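Local coordinates for nisin immunity protein (Lactococcus lactis subsp. lactis, PDB 5XHB) that takes part in the immunity of the producing bacterium against exogenously supplied nisin, as a lipoprotein of the cell membrane, at residues Phe122-Asn127 with Glu160-Asp165; Gly15-Phe20 with Leu50-Lys55; Tyr139-Thr144 with Thr192-Gly197. All coordinates share one frame; numbering follows the deposited sequence.

From the N terminus, interaction 2 comes first: residues 15-20, leading into strand 19-22, meet residues 50-55 near the end of strand 39-53, closing a loop of 29 residues within the eight-stranded antiparallel sheet. That loop is complete before the other two open. Interaction 1 joins 122-127 to 160-165, which lie on the two outermost strands, 123-124 and 151-165, of the seven-stranded sheet, closing a loop of 32 residues; interaction 3 (139-144 with 192-197) closes one of 47. They cross, since 139-144 lies between the two segments of interaction 1 and 192-197 comes after both. They touch through neighbouring strands 151-165 and 191-202, centres about 9 Å apart; interaction 2 is centred about 32 Å from both.

Interaction 1: residues Phe122-Asn127 with Glu160-Asp165; sequences FVIDKN and EVRVFD
Ile124 lays its CD1 methyl over one face of the Arg162 guanidinium, joining strands 123-124 and 151-165, the two outermost strands of the seven-stranded antiparallel sheet in the Spa1 C-terminal domain. No backbone hydrogen bond links them: the nearest CA atoms, those of Ile124 and Glu160, are 8.7 Å apart, and side chains span the gap. The tight part is a methyl packed on a flat cationic group and on the CB of Glu160. CD1 of Ile124 stands over the centre of the guanidinium, 3.9 Å from Arg162 CZ, while its other close neighbour is CB of Glu160 at 3.7 Å. Nearer the arginine backbone, Ile124 CG2 approaches Arg162 NE. A bend at chi2 (-68°) turns the arginine chain so that the flat group comes to lie against the isoleucine.

The guanidinium rim is where the contact becomes polar and watery. NH1 of Arg162 makes a nearly straight salt bridge to Glu160 OE1 at 2.9 Å, almost in the guanidinium plane and on the anti side of the carboxylate. The same nitrogen donates to the carbonyl O of Val161, which it meets from above the carbonyl plane. Two bonds thus hold NH1 and would restrict rotation of the group. On the loose side, two waters lying in the guanidinium plane carry the link to the other segment; one accepts from NH2 and donates to Ile124 O. Asp125 itself forms an Asx turn, its OD2 accepting from the backbone N of Asn127 as the chain leaves the strand. Arg162 also packs on Tyr196 of strand 191-202. The second water accepts from Arg162 NE at 3.2 Å and donates to Asp125 O over 2.8 Å.

Interaction 2: residues Gly15-Phe20 with Leu50-Lys55; sequences GSYTNF and LIVDMK
Ser16 OG is gripped by two backbone N-H groups, those of Thr18 at 3.0 Å and Asn19 at 2.9 Å, while the neighbouring Ser16 O and Tyr17 face Leu50 of the other segment. Both bonds are fairly straight, with N-H...O angles of 159° and 163°. They make an ST turn and an ST motif, which fold the backbone just where it enters strand 19-22. Beside this turn, Thr18 OG1 donates to Asn19 OD1, approaching from well above the plane of the amide carbonyl.

The meeting with 50-55 is apolar and rests on Tyr17. Its CG sits between the backbone N and the carbonyl carbon, chi1 57°, and the ring reaches Val52 while CB remains beside Leu50. CD1 of Leu50 touches both CA and CB of Tyr17, at 3.7 Å from CB, and also comes up to the carbonyl O of Ser16. One methyl therefore packs against the main chain as well as the base of the tyrosine side chain.

These contacts join two parts of the eight-stranded antiparallel sheet that are not adjacent in strand order: the approach to strand 19-22, near one margin, and strand 39-53, next to the outermost strand 59-60. No hydrogen bond spans the two segments, and CA atoms of Tyr17 and Leu50 remain 7.1 Å apart.

Farther along, Val52 crosses the tyrosine side chain at about a right angle. Its CG1 meets Tyr17 CD1 at 3.8 Å and lies only slightly farther from CE1, an oblique approach to the ring; CG2 makes a longer contact with CD1. Around them, Tyr17 also touches Leu70 and Glu57, and Val52 packs on Leu59 and Leu108.

Interaction 3: residues Tyr139-Thr144 with Thr192-Gly197; sequences YSISDT and TEWDYG
Ile141 meets the far end of the Trp194 indole beginning with its CB, which lies 3.9 Å from Trp194 CZ3. From there the side chain divides. CG2, placed anti to the backbone N, makes the closest contact across the two segments, 3.8 Å to Trp194 CZ3, and is also near CH2; its approach to the ring is oblique. The other branch passes through CG1, anti to the carbonyl carbon with chi1 -57°, and ends in CD1. This methyl touches both aromatic residues: Trp194 CZ3 at 3.9 Å and Tyr196 CE2 at 4.1 Å, where it stands at the edge of the phenol ring, near its plane. The rings meet one another too, with Tyr196 CE2 in the plane of the indole at its edge. Tyr196 OH, beyond the apolar contact, is hydrogen-bonded to Ser129 O.

The CA atoms of Ile141 and Tyr196 are 10.9 Å apart, so the side chains do the bridging. Strands 137-145 and 191-202 are separated in the seven-stranded sheet by 218-224 and 210-215, and Ile215 of the latter touches Ile141, Trp194 and Tyr196.

Interaction 1: residues Phe122-Asn127 with Glu160-Asp165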
loop_
_atom_site.group_PDB
_atom_site.type_symbol
_atom_site.label_atom_id
_atom_site.label_comp_id
_atom_site.label_asym_id
_atom_site.label_seq_id
_atom_site.Cartn_x
_atom_site.Cartn_y
_atom_site.Cartn_z
ATOM N N PHE A 122 9.894 -2.052 1.405
ATOM C CA PHE A 122 9.919 -3.503 1.516
ATOM C C PHE A 122 11.262 -3.949 2.086
ATOM O O PHE A 122 12.308 -3.580 1.571
ATOM C CB PHE A 122 9.669 -4.154 0.149
ATOM C CG PHE A 122 8.336 -3.799 -0.460
ATOM C CD1 PHE A 122 7.198 -4.499 -0.119
ATOM C CD2 PHE A 122 8.225 -2.763 -1.368
ATOM C CE1 PHE A 122 5.959 -4.175 -0.673
ATOM C CE2 PHE A 122 6.999 -2.438 -1.920
ATOM C CZ PHE A 122 5.868 -3.142 -1.574
ATOM N N VAL A 123 11.220 -4.744 3.148
ATOM C CA VAL A 123 12.430 -5.211 3.810
ATOM C C VAL A 123 12.272 -6.689 4.113
ATOM O O VAL A 123 11.239 -7.106 4.631
ATOM C CB VAL A 123 12.695 -4.420 5.136
ATOM C CG1 VAL A 123 13.811 -5.059 5.962
ATOM C CG2 VAL A 123 13.016 -2.956 4.838
ATOM N N ILE A 124 13.280 -7.486 3.789
ATOM C CA ILE A 124 13.228 -8.902 4.129
ATOM C C ILE A 124 13.254 -8.998 5.640
ATOM O O ILE A 124 14.056 -8.328 6.277
ATOM C CB ILE A 124 14.401 -9.692 3.523
ATOM C CG1 ILE A 124 14.347 -9.630 1.990
ATOM C CG2 ILE A 124 14.344 -11.147 3.972
ATOM C CD1 ILE A 124 15.659 -10.029 1.336
ATOM N N ASP A 125 12.353 -9.794 6.208
ATOM C CA ASP A 125 12.230 -9.886 7.659
ATOM C C ASP A 125 13.518 -10.428 8.274
ATOM O O ASP A 125 14.070 -11.414 7.801
ATOM C CB ASP A 125 11.044 -10.769 8.037
ATOM C CG ASP A 125 10.763 -10.755 9.531
ATOM O OD1 ASP A 125 10.029 -9.850 9.999
ATOM O OD2 ASP A 125 11.274 -11.647 10.233
ATOM N N LYS A 126 13.988 -9.780 9.331
ATOM C CA LYS A 126 15.268 -10.139 9.944
ATOM C C LYS A 126 15.224 -11.508 10.608
ATOM O O LYS A 126 16.238 -12.183 10.716
ATOM C CB LYS A 126 15.674 -9.082 10.978
ATOM C CG LYS A 126 17.082 -9.260 11.534
ATOM C CD LYS A 126 17.383 -8.252 12.644
ATOM C CE LYS A 126 16.479 -8.447 13.860
ATOM N NZ LYS A 126 16.859 -7.554 15.003
ATOM N N ASN A 127 14.044 -11.920 11.056
ATOM C CA ASN A 127 13.934 -13.159 11.823
ATOM C C ASN A 127 13.557 -14.373 10.987
ATOM O O ASN A 127 13.951 -15.496 11.306
ATOM C CB ASN A 127 12.925 -12.972 12.950
ATOM C CG ASN A 127 13.316 -11.845 13.887
ATOM O OD1 ASN A 127 12.552 -10.909 14.103
ATOM N ND2 ASN A 127 14.523 -11.922 14.429
ATOM N N GLU A 160 18.816 -9.140 -3.271
ATOM C CA GLU A 160 19.382 -9.614 -2.022
ATOM C C GLU A 160 19.495 -11.101 -2.087
ATOM O O GLU A 160 18.892 -11.739 -2.944
ATOM C CB GLU A 160 18.511 -9.233 -0.812
ATOM C CG GLU A 160 18.527 -7.772 -0.461
ATOM C CD GLU A 160 19.764 -7.409 0.306
ATOM O OE1 GLU A 160 20.266 -8.281 1.052
ATOM O OE2 GLU A 160 20.232 -6.259 0.174
ATOM N N VAL A 161 20.272 -11.644 -1.161
ATOM C CA VAL A 161 20.434 -13.071 -1.016
ATOM C C VAL A 161 20.212 -13.425 0.444
ATOM O O VAL A 161 20.670 -12.702 1.338
ATOM C CB VAL A 161 21.840 -13.539 -1.433
ATOM C CG1 VAL A 161 21.989 -15.023 -1.154
ATOM C CG2 VAL A 161 22.116 -13.214 -2.912
ATOM N N ARG A 162 19.507 -14.523 0.690
ATOM C CA ARG A 162 19.466 -15.108 2.026
ATOM C C ARG A 162 19.733 -16.594 1.882
ATOM O O ARG A 162 19.172 -17.255 1.018
ATOM C CB ARG A 162 18.116 -14.878 2.738
ATOM C CG ARG A 162 17.763 -13.424 3.036
ATOM C CD ARG A 162 18.695 -12.823 4.100
ATOM N NE ARG A 162 18.343 -11.444 4.430
ATOM C CZ ARG A 162 18.760 -10.381 3.746
ATOM N NH1 ARG A 162 19.541 -10.533 2.679
ATOM N NH2 ARG A 162 18.388 -9.163 4.121
ATOM N N VAL A 163 20.595 -17.104 2.748
ATOM C CA VAL A 163 20.786 -18.527 2.920
ATOM C C VAL A 163 20.257 -18.822 4.308
ATOM O O VAL A 163 20.707 -18.214 5.286
ATOM C CB VAL A 163 22.267 -18.931 2.813
ATOM C CG1 VAL A 163 22.443 -20.411 3.150
ATOM C CG2 VAL A 163 22.813 -18.603 1.419
ATOM N N PHE A 164 19.296 -19.728 4.414
ATOM C CA PHE A 164 18.602 -19.866 5.685
ATOM C C PHE A 164 18.293 -21.311 5.978
ATOM O O PHE A 164 18.304 -22.142 5.086
ATOM C CB PHE A 164 17.312 -19.023 5.724
ATOM C CG PHE A 164 16.364 -19.274 4.572
ATOM C CD1 PHE A 164 15.430 -20.293 4.629
ATOM C CD2 PHE A 164 16.403 -18.463 3.440
ATOM C CE1 PHE A 164 14.538 -20.515 3.570
ATOM C CE2 PHE A 164 15.530 -18.683 2.370
ATOM C CZ PHE A 164 14.599 -19.707 2.435
ATOM N N ASP A 165 18.065 -21.602 7.253
ATOM C CA ASP A 165 17.626 -22.927 7.663
ATOM C C ASP A 165 16.324 -23.251 6.967
ATOM O O ASP A 165 15.365 -22.497 7.075
ATOM C CB ASP A 165 17.442 -22.989 9.181
ATOM C CG ASP A 165 17.196 -24.396 9.674
ATOM O OD1 ASP A 165 16.139 -24.967 9.322
ATOM O OD2 ASP A 165 18.059 -24.925 10.408
HETATM O O HOH W 1 16.650 -8.914 6.560
HETATM O O HOH W 2 16.404 -12.530 6.670
#

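Interaction 2: residues Gly15-Phe20 with Leu50-Lys55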
loop_
_atom_site.group_PDB
_atom_site.type_symbol
_atom_site.label_atom_id
_atom_site.label_comp_id
_atom_site.label_asym_id
_atom_site.label_seq_id
_atom_site.Cartn_x
_atom_site.Cartn_y
_atom_site.Cartn_z
ATOM N N GLY A 15 -16.058 2.268 7.577
ATOM C CA GLY A 15 -14.763 1.961 8.156
ATOM C C GLY A 15 -13.536 2.385 7.354
ATOM O O GLY A 15 -12.418 2.144 7.785
ATOM N N SER A 16 -13.734 3.019 6.200
ATOM C CA SER A 16 -12.606 3.420 5.353
ATOM C C SER A 16 -12.368 4.926 5.370
ATOM O O SER A 16 -13.322 5.697 5.418
ATOM C CB SER A 16 -12.831 2.967 3.897
ATOM O OG SER A 16 -11.700 3.273 3.081
ATOM N N TYR A 17 -11.106 5.349 5.321
ATOM C CA TYR A 17 -10.838 6.759 5.057
ATOM C C TYR A 17 -10.281 6.979 3.639
ATOM O O TYR A 17 -9.906 8.096 3.298
ATOM C CB TYR A 17 -9.876 7.354 6.102
ATOM C CG TYR A 17 -8.562 6.641 6.220
ATOM C CD1 TYR A 17 -8.421 5.551 7.065
ATOM C CD2 TYR A 17 -7.461 7.046 5.480
ATOM C CE1 TYR A 17 -7.215 4.884 7.173
ATOM C CE2 TYR A 17 -6.249 6.381 5.574
ATOM C CZ TYR A 17 -6.135 5.302 6.424
ATOM O OH TYR A 17 -4.937 4.637 6.531
ATOM N N THR A 18 -10.254 5.941 2.799
ATOM C CA THR A 18 -9.726 6.127 1.438
ATOM C C THR A 18 -10.682 5.679 0.326
ATOM O O THR A 18 -10.634 6.206 -0.791
ATOM C CB THR A 18 -8.381 5.387 1.230
ATOM O OG1 THR A 18 -8.559 3.978 1.405
ATOM C CG2 THR A 18 -7.313 5.885 2.199
ATOM N N ASN A 19 -11.541 4.710 0.608
ATOM C CA ASN A 19 -12.349 4.120 -0.457
ATOM C C ASN A 19 -13.774 4.667 -0.482
ATOM O O ASN A 19 -14.474 4.688 0.545
ATOM C CB ASN A 19 -12.375 2.590 -0.327
ATOM C CG ASN A 19 -10.986 1.976 -0.361
ATOM O OD1 ASN A 19 -10.018 2.616 -0.758
ATOM N ND2 ASN A 19 -10.885 0.725 0.057
ATOM N N PHE A 20 -14.209 5.121 -1.651
ATOM C CA PHE A 20 -15.516 5.753 -1.731
ATOM C C PHE A 20 -16.181 5.587 -3.080
ATOM O O PHE A 20 -15.570 5.149 -4.058
ATOM C CB PHE A 20 -15.400 7.245 -1.387
ATOM C CG PHE A 20 -14.614 8.054 -2.394
ATOM C CD1 PHE A 20 -13.224 8.119 -2.323
ATOM C CD2 PHE A 20 -15.268 8.777 -3.383
ATOM C CE1 PHE A 20 -12.494 8.877 -3.229
ATOM C CE2 PHE A 20 -14.555 9.533 -4.303
ATOM C CZ PHE A 20 -13.154 9.579 -4.229
ATOM N N LEU A 50 -13.456 12.576 9.608
ATOM C CA LEU A 50 -13.153 11.240 10.086
ATOM C C LEU A 50 -12.091 11.317 11.159
ATOM O O LEU A 50 -11.181 12.142 11.080
ATOM C CB LEU A 50 -12.671 10.335 8.942
ATOM C CG LEU A 50 -13.663 10.058 7.804
ATOM C CD1 LEU A 50 -13.038 9.135 6.771
ATOM C CD2 LEU A 50 -14.938 9.447 8.345
ATOM N N ILE A 51 -12.208 10.447 12.155
ATOM C CA ILE A 51 -11.208 10.328 13.201
ATOM C C ILE A 51 -10.577 8.947 13.125
ATOM O O ILE A 51 -11.276 7.944 13.230
ATOM C CB ILE A 51 -11.822 10.542 14.597
ATOM C CG1 ILE A 51 -12.494 11.915 14.674
ATOM C CG2 ILE A 51 -10.758 10.387 15.667
ATOM C CD1 ILE A 51 -13.173 12.194 16.023
ATOM N N VAL A 52 -9.268 8.888 12.916
ATOM C CA VAL A 52 -8.627 7.610 12.622
ATOM C C VAL A 52 -7.509 7.259 13.592
ATOM O O VAL A 52 -6.553 8.012 13.758
ATOM C CB VAL A 52 -8.039 7.584 11.200
ATOM C CG1 VAL A 52 -7.766 6.146 10.781
ATOM C CG2 VAL A 52 -8.994 8.241 10.217
ATOM N N ASP A 53 -7.633 6.096 14.218
ATOM C CA ASP A 53 -6.589 5.584 15.089
ATOM C C ASP A 53 -5.350 5.248 14.268
ATOM O O ASP A 53 -5.392 4.362 13.433
ATOM C CB ASP A 53 -7.081 4.350 15.841
ATOM C CG ASP A 53 -6.029 3.784 16.774
ATOM O OD1 ASP A 53 -5.188 2.985 16.309
ATOM O OD2 ASP A 53 -6.045 4.143 17.972
HETATM N N MSE A 54 -4.246 5.948 14.510
HETATM C CA MSE A 54 -3.054 5.797 13.681
HETATM C C MSE A 54 -2.442 4.399 13.755
HETATM O O MSE A 54 -1.792 3.954 12.813
HETATM C CB MSE A 54 -2.009 6.840 14.074
HETATM C CG MSE A 54 -0.956 7.116 13.018
HETATM SE SE MSE A 54 -0.573 9.029 12.910
HETATM C CE MSE A 54 -0.613 9.456 14.817
ATOM N N LYS A 55 -2.652 3.704 14.867
ATOM C CA LYS A 55 -2.068 2.374 15.035
ATOM C C LYS A 55 -2.904 1.294 14.354
ATOM O O LYS A 55 -2.377 0.465 13.615
ATOM C CB LYS A 55 -1.893 2.041 16.521
ATOM C CG LYS A 55 -0.464 2.215 17.031
ATOM C CD LYS A 55 -0.341 1.799 18.494
ATOM C CE LYS A 55 1.105 1.831 18.972
ATOM N NZ LYS A 55 1.235 1.331 20.373
#

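Interaction 3: residues Tyr139-Thr144 with Thr192-Gly197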
loop_
_atom_site.group_PDB
_atom_site.type_symbol
_atom_site.label_atom_id
_atom_site.label_comp_id
_atom_site.label_asym_id
_atom_site.label_seq_id
_atom_site.Cartn_x
_atom_site.Cartn_y
_atom_site.Cartn_z
ATOM N N TYR A 139 4.511 -10.157 5.796
ATOM C CA TYR A 139 3.962 -10.866 4.652
ATOM C C TYR A 139 4.692 -12.165 4.461
ATOM O O TYR A 139 5.910 -12.195 4.494
ATOM C CB TYR A 139 4.071 -10.012 3.376
ATOM C CG TYR A 139 3.170 -8.810 3.469
ATOM C CD1 TYR A 139 3.568 -7.684 4.169
ATOM C CD2 TYR A 139 1.902 -8.823 2.880
ATOM C CE1 TYR A 139 2.736 -6.590 4.294
ATOM C CE2 TYR A 139 1.056 -7.730 2.991
ATOM C CZ TYR A 139 1.480 -6.619 3.701
ATOM O OH TYR A 139 0.650 -5.529 3.845
ATOM N N SER A 140 3.944 -13.235 4.248
ATOM C CA SER A 140 4.546 -14.532 3.998
ATOM C C SER A 140 4.680 -14.785 2.500
ATOM O O SER A 140 3.695 -14.679 1.775
ATOM C CB SER A 140 3.703 -15.631 4.645
ATOM O OG SER A 140 4.229 -16.893 4.296
ATOM N N ILE A 141 5.899 -15.100 2.053
ATOM C CA ILE A 141 6.175 -15.438 0.655
ATOM C C ILE A 141 5.824 -16.889 0.417
ATOM O O ILE A 141 6.471 -17.785 0.956
ATOM C CB ILE A 141 7.656 -15.198 0.295
ATOM C CG1 ILE A 141 8.041 -13.742 0.572
ATOM C CG2 ILE A 141 7.938 -15.565 -1.165
ATOM C CD1 ILE A 141 9.566 -13.511 0.533
ATOM N N SER A 142 4.787 -17.124 -0.378
ATOM C CA SER A 142 4.277 -18.471 -0.592
ATOM C C SER A 142 5.025 -19.193 -1.712
ATOM O O SER A 142 5.934 -18.633 -2.332
ATOM C CB SER A 142 2.789 -18.414 -0.934
ATOM O OG SER A 142 2.628 -17.854 -2.229
ATOM N N ASP A 143 4.619 -20.429 -1.985
ATOM C CA ASP A 143 5.117 -21.148 -3.151
ATOM C C ASP A 143 4.087 -21.095 -4.289
ATOM O O ASP A 143 4.051 -21.971 -5.146
ATOM C CB ASP A 143 5.447 -22.602 -2.795
ATOM C CG ASP A 143 6.378 -23.259 -3.817
ATOM O OD1 ASP A 143 7.110 -22.530 -4.521
ATOM O OD2 ASP A 143 6.379 -24.506 -3.924
ATOM N N THR A 144 3.254 -20.055 -4.286
ATOM C CA THR A 144 2.281 -19.826 -5.356
ATOM C C THR A 144 2.816 -18.823 -6.359
ATOM O O THR A 144 3.223 -17.728 -5.978
ATOM C CB THR A 144 0.949 -19.305 -4.794
ATOM O OG1 THR A 144 0.378 -20.300 -3.933
ATOM C CG2 THR A 144 -0.023 -18.953 -5.926
ATOM N N THR A 192 18.629 -23.426 2.587
ATOM C CA THR A 192 17.963 -23.016 1.360
ATOM C C THR A 192 18.477 -21.639 0.980
ATOM O O THR A 192 18.577 -20.774 1.853
ATOM C CB THR A 192 16.428 -22.985 1.548
ATOM O OG1 THR A 192 15.963 -24.313 1.818
ATOM C CG2 THR A 192 15.726 -22.445 0.312
ATOM N N GLU A 193 18.827 -21.436 -0.289
ATOM C CA GLU A 193 19.176 -20.095 -0.756
ATOM C C GLU A 193 18.052 -19.486 -1.586
ATOM O O GLU A 193 17.582 -20.083 -2.561
ATOM C CB GLU A 193 20.465 -20.082 -1.589
ATOM C CG GLU A 193 20.752 -18.672 -2.147
ATOM C CD GLU A 193 22.101 -18.519 -2.859
ATOM O OE1 GLU A 193 23.034 -19.301 -2.595
ATOM O OE2 GLU A 193 22.222 -17.602 -3.696
ATOM N N TRP A 194 17.635 -18.281 -1.201
ATOM C CA TRP A 194 16.707 -17.507 -2.016
ATOM C C TRP A 194 17.397 -16.270 -2.527
ATOM O O TRP A 194 18.059 -15.569 -1.768
ATOM C CB TRP A 194 15.471 -17.095 -1.223
ATOM C CG TRP A 194 14.433 -18.152 -1.098
ATOM C CD1 TRP A 194 14.524 -19.472 -1.470
ATOM C CD2 TRP A 194 13.118 -17.965 -0.581
ATOM N NE1 TRP A 194 13.332 -20.121 -1.183
ATOM C CE2 TRP A 194 12.455 -19.211 -0.643
ATOM C CE3 TRP A 194 12.435 -16.864 -0.057
ATOM C CZ2 TRP A 194 11.137 -19.381 -0.209
ATOM C CZ3 TRP A 194 11.124 -17.034 0.372
ATOM C CH2 TRP A 194 10.490 -18.285 0.287
ATOM N N ASP A 195 17.233 -16.008 -3.818
ATOM C CA ASP A 195 17.762 -14.799 -4.418
ATOM C C ASP A 195 16.559 -13.922 -4.735
ATOM O O ASP A 195 15.689 -14.330 -5.492
ATOM C CB ASP A 195 18.578 -15.136 -5.670
ATOM C CG ASP A 195 19.703 -16.133 -5.368
ATOM O OD1 ASP A 195 20.367 -15.957 -4.329
ATOM O OD2 ASP A 195 19.904 -17.100 -6.138
ATOM N N TYR A 196 16.497 -12.747 -4.120
ATOM C CA TYR A 196 15.290 -11.915 -4.161
ATOM C C TYR A 196 15.433 -10.825 -5.205
ATOM O O TYR A 196 16.380 -10.021 -5.146
ATOM C CB TYR A 196 15.021 -11.257 -2.809
ATOM C CG TYR A 196 14.941 -12.186 -1.617
ATOM C CD1 TYR A 196 16.072 -12.847 -1.148
ATOM C CD2 TYR A 196 13.753 -12.342 -0.917
ATOM C CE1 TYR A 196 16.010 -13.682 -0.029
ATOM C CE2 TYR A 196 13.681 -13.184 0.204
ATOM C CZ TYR A 196 14.826 -13.838 0.642
ATOM O OH TYR A 196 14.780 -14.667 1.743
ATOM N N GLY A 197 14.490 -10.777 -6.137
ATOM C CA GLY A 197 14.559 -9.807 -7.216
ATOM C C GLY A 197 13.590 -8.646 -7.042
ATOM O O GLY A 197 13.587 -7.970 -6.012
#